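Local coordinates for protein RTX toxin RtxA (Vibrio vulnificus MO6-24/O, PDB 6IMP) that probably acts as a hydrolase, being an alpha/beta-hydrolase-fold effector domain of a secreted bacterial toxin, with a substrate that is not established, at residues Lys248-Gly262 with Ala275-His288. Sequence-based numbering, arbitrary orientation.
Sequences KETPILLLTDNEGLG and AGYNVTGEQTFYGH
H288 swings its ring away from its own backbone N (chi1 -174°), and CG of D257 sits between its N and carbonyl carbon (chi1 52°); the imidazole thus turns its edge to the carboxylate, D257 OD2 lying 3.6 Å from H288 ND1. The two planes stand 70° apart. In this alpha/beta hydrolase fold, strand 252-256 and the short, weakly bonded edge strand 282-283 run parallel, joined by helix 260-274 in a beta-alpha-beta unit, and D257 and H288 follow them. NE2 of H288 is hydrogen-bonded to S178 of the probable nucleophile elbow, consistent with a Ser-His-Asp triad.

Strand 252-256 is gripped by the extended run leading into 282-283: N278 O accepts I252 N (3.1 Å), and I252 O accepts T280 N (2.9 Å). I252 and L254 suit the buried strand, packing loosely through CG2 and CB against V279 CG1. G281, at positive phi, brings its CA within 3.5 Å of L254 O, a place that suits a residue without a side chain. From strand 282-283, the extended side chain of Q283 gives NE2 to D257 O in a nearly straight hydrogen bond. Beyond the strands, N258 N binds Y286 O at 2.9 Å.

At the far end, G276 completes the Schellman motif closing helix 260-274. K248 sets CD over one face of the Y277 ring, 4.1 Å above the plane and toward its rim, and its NZ hydrogen-bonds A275 O at 3.2 Å, in the carbonyl plane.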
# COMPACT_ATOMS: atom_id res chain seq x y z
N LYS A 248 -17.74 -10.76 3.50
CA LYS A 248 -16.82 -11.64 4.24
C LYS A 248 -16.38 -12.88 3.46
O LYS A 248 -15.52 -13.64 3.90
CB LYS A 248 -17.44 -12.04 5.58
CG LYS A 248 -17.74 -10.85 6.48
CD LYS A 248 -17.86 -11.25 7.94
CE LYS A 248 -18.89 -10.40 8.68
NZ LYS A 248 -18.62 -10.31 10.14
N GLU A 249 -16.94 -13.04 2.26
CA GLU A 249 -16.51 -14.07 1.31
C GLU A 249 -15.44 -13.54 0.34
O GLU A 249 -15.18 -14.17 -0.69
CB GLU A 249 -17.70 -14.64 0.50
CG GLU A 249 -18.91 -13.73 0.35
CD GLU A 249 -19.81 -13.75 1.58
OE1 GLU A 249 -20.36 -14.82 1.91
OE2 GLU A 249 -19.95 -12.69 2.24
N THR A 250 -14.83 -12.40 0.65
CA THR A 250 -13.84 -11.82 -0.26
C THR A 250 -12.45 -12.40 0.02
O THR A 250 -12.02 -12.43 1.18
CB THR A 250 -13.79 -10.29 -0.19
OG1 THR A 250 -15.12 -9.75 -0.17
CG2 THR A 250 -13.06 -9.73 -1.41
N PRO A 251 -11.75 -12.86 -1.03
CA PRO A 251 -10.41 -13.42 -0.88
C PRO A 251 -9.40 -12.46 -0.25
O PRO A 251 -9.06 -11.42 -0.83
CB PRO A 251 -10.01 -13.79 -2.32
CG PRO A 251 -11.05 -13.20 -3.21
CD PRO A 251 -12.28 -13.10 -2.39
N ILE A 252 -8.95 -12.82 0.95
CA ILE A 252 -7.89 -12.11 1.65
C ILE A 252 -6.72 -13.06 1.92
O ILE A 252 -6.73 -13.79 2.91
CB ILE A 252 -8.42 -11.55 2.99
CG1 ILE A 252 -9.59 -10.60 2.73
CG2 ILE A 252 -7.30 -10.85 3.79
CD1 ILE A 252 -10.35 -10.20 3.97
N LEU A 253 -5.72 -13.07 1.05
CA LEU A 253 -4.44 -13.69 1.41
C LEU A 253 -3.75 -12.81 2.44
O LEU A 253 -3.82 -11.59 2.36
CB LEU A 253 -3.53 -13.89 0.20
CG LEU A 253 -2.19 -14.62 0.47
CD1 LEU A 253 -2.40 -16.02 1.04
CD2 LEU A 253 -1.35 -14.71 -0.80
N LEU A 254 -3.10 -13.43 3.40
CA LEU A 254 -2.41 -12.69 4.43
C LEU A 254 -1.05 -13.35 4.73
O LEU A 254 -0.98 -14.39 5.38
CB LEU A 254 -3.28 -12.62 5.68
CG LEU A 254 -2.65 -12.08 6.98
CD1 LEU A 254 -2.15 -10.66 6.81
CD2 LEU A 254 -3.66 -12.16 8.11
N LEU A 255 0.01 -12.72 4.25
CA LEU A 255 1.36 -13.21 4.51
C LEU A 255 2.06 -12.29 5.50
O LEU A 255 2.27 -11.12 5.22
CB LEU A 255 2.15 -13.30 3.21
CG LEU A 255 1.42 -14.00 2.05
CD1 LEU A 255 2.40 -14.25 0.92
CD2 LEU A 255 0.78 -15.31 2.46
N THR A 256 2.42 -12.84 6.65
CA THR A 256 3.07 -12.06 7.70
C THR A 256 4.55 -12.37 7.81
O THR A 256 4.98 -13.46 7.47
CB THR A 256 2.43 -12.33 9.07
OG1 THR A 256 2.76 -13.66 9.49
CG2 THR A 256 0.93 -12.19 8.99
N ASP A 257 5.31 -11.41 8.35
CA ASP A 257 6.77 -11.55 8.50
C ASP A 257 7.12 -12.27 9.80
O ASP A 257 6.24 -12.60 10.59
CB ASP A 257 7.46 -10.18 8.43
CG ASP A 257 6.85 -9.16 9.38
OD1 ASP A 257 5.61 -8.98 9.36
OD2 ASP A 257 7.62 -8.52 10.12
N ASN A 258 8.41 -12.56 10.01
CA ASN A 258 8.84 -13.41 11.13
C ASN A 258 9.35 -12.60 12.32
O ASN A 258 9.95 -13.14 13.25
CB ASN A 258 9.90 -14.44 10.68
CG ASN A 258 11.26 -13.81 10.35
OD1 ASN A 258 11.49 -12.61 10.57
ND2 ASN A 258 12.17 -14.63 9.84
N GLU A 259 9.11 -11.29 12.28
CA GLU A 259 9.59 -10.35 13.28
C GLU A 259 8.37 -9.84 14.05
O GLU A 259 7.22 -10.22 13.73
CB GLU A 259 10.26 -9.14 12.61
CG GLU A 259 11.51 -9.47 11.79
CD GLU A 259 12.13 -8.25 11.11
OE1 GLU A 259 11.53 -7.16 11.13
OE2 GLU A 259 13.23 -8.39 10.54
N GLY A 260 8.63 -8.99 15.06
CA GLY A 260 7.60 -8.52 16.00
C GLY A 260 6.27 -8.07 15.40
O GLY A 260 5.20 -8.43 15.90
N LEU A 261 6.33 -7.27 14.34
CA LEU A 261 5.13 -6.86 13.62
C LEU A 261 4.28 -8.07 13.18
O LEU A 261 3.06 -8.06 13.33
CB LEU A 261 5.49 -6.02 12.41
CG LEU A 261 4.28 -5.36 11.74
CD1 LEU A 261 3.76 -4.24 12.62
CD2 LEU A 261 4.60 -4.85 10.35
N GLY A 262 4.95 -9.09 12.65
CA GLY A 262 4.28 -10.24 12.03
C GLY A 262 3.54 -11.15 12.99
O GLY A 262 2.62 -11.87 12.59
N ALA A 275 -14.16 -14.07 12.69
CA ALA A 275 -15.29 -13.24 12.28
C ALA A 275 -15.85 -13.62 10.90
O ALA A 275 -16.69 -12.91 10.36
CB ALA A 275 -14.90 -11.78 12.31
N GLY A 276 -15.37 -14.73 10.34
CA GLY A 276 -15.99 -15.32 9.15
C GLY A 276 -15.38 -14.86 7.83
O GLY A 276 -15.85 -15.27 6.77
N TYR A 277 -14.36 -14.01 7.90
CA TYR A 277 -13.67 -13.54 6.69
C TYR A 277 -12.95 -14.71 6.03
O TYR A 277 -12.30 -15.52 6.69
CB TYR A 277 -12.64 -12.43 7.01
CG TYR A 277 -13.22 -11.13 7.56
CD1 TYR A 277 -13.92 -10.23 6.74
CD2 TYR A 277 -13.00 -10.77 8.90
CE1 TYR A 277 -14.42 -9.03 7.25
CE2 TYR A 277 -13.49 -9.57 9.42
CZ TYR A 277 -14.20 -8.70 8.60
OH TYR A 277 -14.67 -7.51 9.13
N ASN A 278 -13.10 -14.80 4.72
CA ASN A 278 -12.42 -15.80 3.92
C ASN A 278 -10.91 -15.39 3.84
O ASN A 278 -10.48 -14.63 2.94
CB ASN A 278 -13.11 -15.88 2.55
CG ASN A 278 -12.23 -16.45 1.47
OD1 ASN A 278 -12.09 -15.87 0.40
ND2 ASN A 278 -11.64 -17.61 1.74
N VAL A 279 -10.13 -15.91 4.78
CA VAL A 279 -8.72 -15.59 4.90
C VAL A 279 -7.73 -16.71 4.70
O VAL A 279 -7.70 -17.65 5.47
CB VAL A 279 -8.43 -15.11 6.31
CG1 VAL A 279 -7.06 -14.49 6.39
CG2 VAL A 279 -9.51 -14.16 6.77
N THR A 280 -6.87 -16.57 3.70
CA THR A 280 -5.86 -17.57 3.43
C THR A 280 -4.56 -17.12 4.02
O THR A 280 -4.52 -16.22 4.83
CB THR A 280 -5.60 -17.73 1.92
OG1 THR A 280 -6.64 -17.13 1.15
CG2 THR A 280 -5.53 -19.18 1.55
N GLY A 281 -3.48 -17.77 3.63
CA GLY A 281 -2.16 -17.38 4.07
C GLY A 281 -1.52 -18.13 5.20
O GLY A 281 -2.06 -19.06 5.76
N GLU A 282 -0.31 -17.70 5.50
CA GLU A 282 0.47 -18.26 6.59
C GLU A 282 1.50 -17.25 7.08
O GLU A 282 1.77 -16.25 6.43
CB GLU A 282 1.18 -19.53 6.12
CG GLU A 282 2.34 -19.29 5.15
CD GLU A 282 2.76 -20.55 4.39
OE1 GLU A 282 3.76 -20.49 3.64
OE2 GLU A 282 2.09 -21.60 4.52
N GLN A 283 2.11 -17.56 8.23
CA GLN A 283 3.35 -16.90 8.62
C GLN A 283 4.54 -17.40 7.81
O GLN A 283 4.62 -18.57 7.43
CB GLN A 283 3.64 -17.06 10.11
CG GLN A 283 4.70 -16.10 10.61
CD GLN A 283 4.84 -16.09 12.11
OE1 GLN A 283 4.49 -17.06 12.78
NE2 GLN A 283 5.39 -15.01 12.64
N THR A 284 5.47 -16.49 7.60
CA THR A 284 6.55 -16.61 6.64
C THR A 284 7.86 -16.66 7.45
O THR A 284 7.88 -16.23 8.60
CB THR A 284 6.51 -15.35 5.73
OG1 THR A 284 5.60 -15.56 4.65
CG2 THR A 284 7.78 -15.02 5.18
N PHE A 285 8.94 -17.17 6.86
CA PHE A 285 10.27 -17.10 7.55
C PHE A 285 11.18 -15.91 7.16
O PHE A 285 12.40 -15.91 7.41
CB PHE A 285 11.01 -18.45 7.53
CG PHE A 285 11.12 -19.08 6.18
CD1 PHE A 285 12.15 -18.75 5.32
CD2 PHE A 285 10.24 -20.09 5.81
CE1 PHE A 285 12.28 -19.38 4.10
CE2 PHE A 285 10.36 -20.73 4.59
CZ PHE A 285 11.38 -20.37 3.73
N TYR A 286 10.53 -14.83 6.71
CA TYR A 286 11.17 -13.68 6.09
C TYR A 286 10.98 -12.47 6.98
O TYR A 286 9.93 -12.32 7.61
CB TYR A 286 10.57 -13.40 4.71
CG TYR A 286 10.88 -14.46 3.69
CD1 TYR A 286 12.20 -14.77 3.37
CD2 TYR A 286 9.87 -15.14 3.00
CE1 TYR A 286 12.50 -15.73 2.42
CE2 TYR A 286 10.16 -16.10 2.05
CZ TYR A 286 11.47 -16.39 1.75
OH TYR A 286 11.77 -17.35 0.80
N GLY A 287 12.00 -11.62 7.04
CA GLY A 287 11.92 -10.34 7.74
C GLY A 287 11.02 -9.36 7.01
O GLY A 287 10.64 -9.59 5.85
N HIS A 288 10.68 -8.26 7.68
CA HIS A 288 9.67 -7.32 7.17
C HIS A 288 10.01 -6.69 5.81
O HIS A 288 9.12 -6.49 4.99
CB HIS A 288 9.41 -6.22 8.20
CG HIS A 288 8.29 -5.29 7.83
ND1 HIS A 288 6.97 -5.61 8.03
CD2 HIS A 288 8.31 -4.07 7.25
CE1 HIS A 288 6.21 -4.61 7.61
NE2 HIS A 288 7.00 -3.66 7.13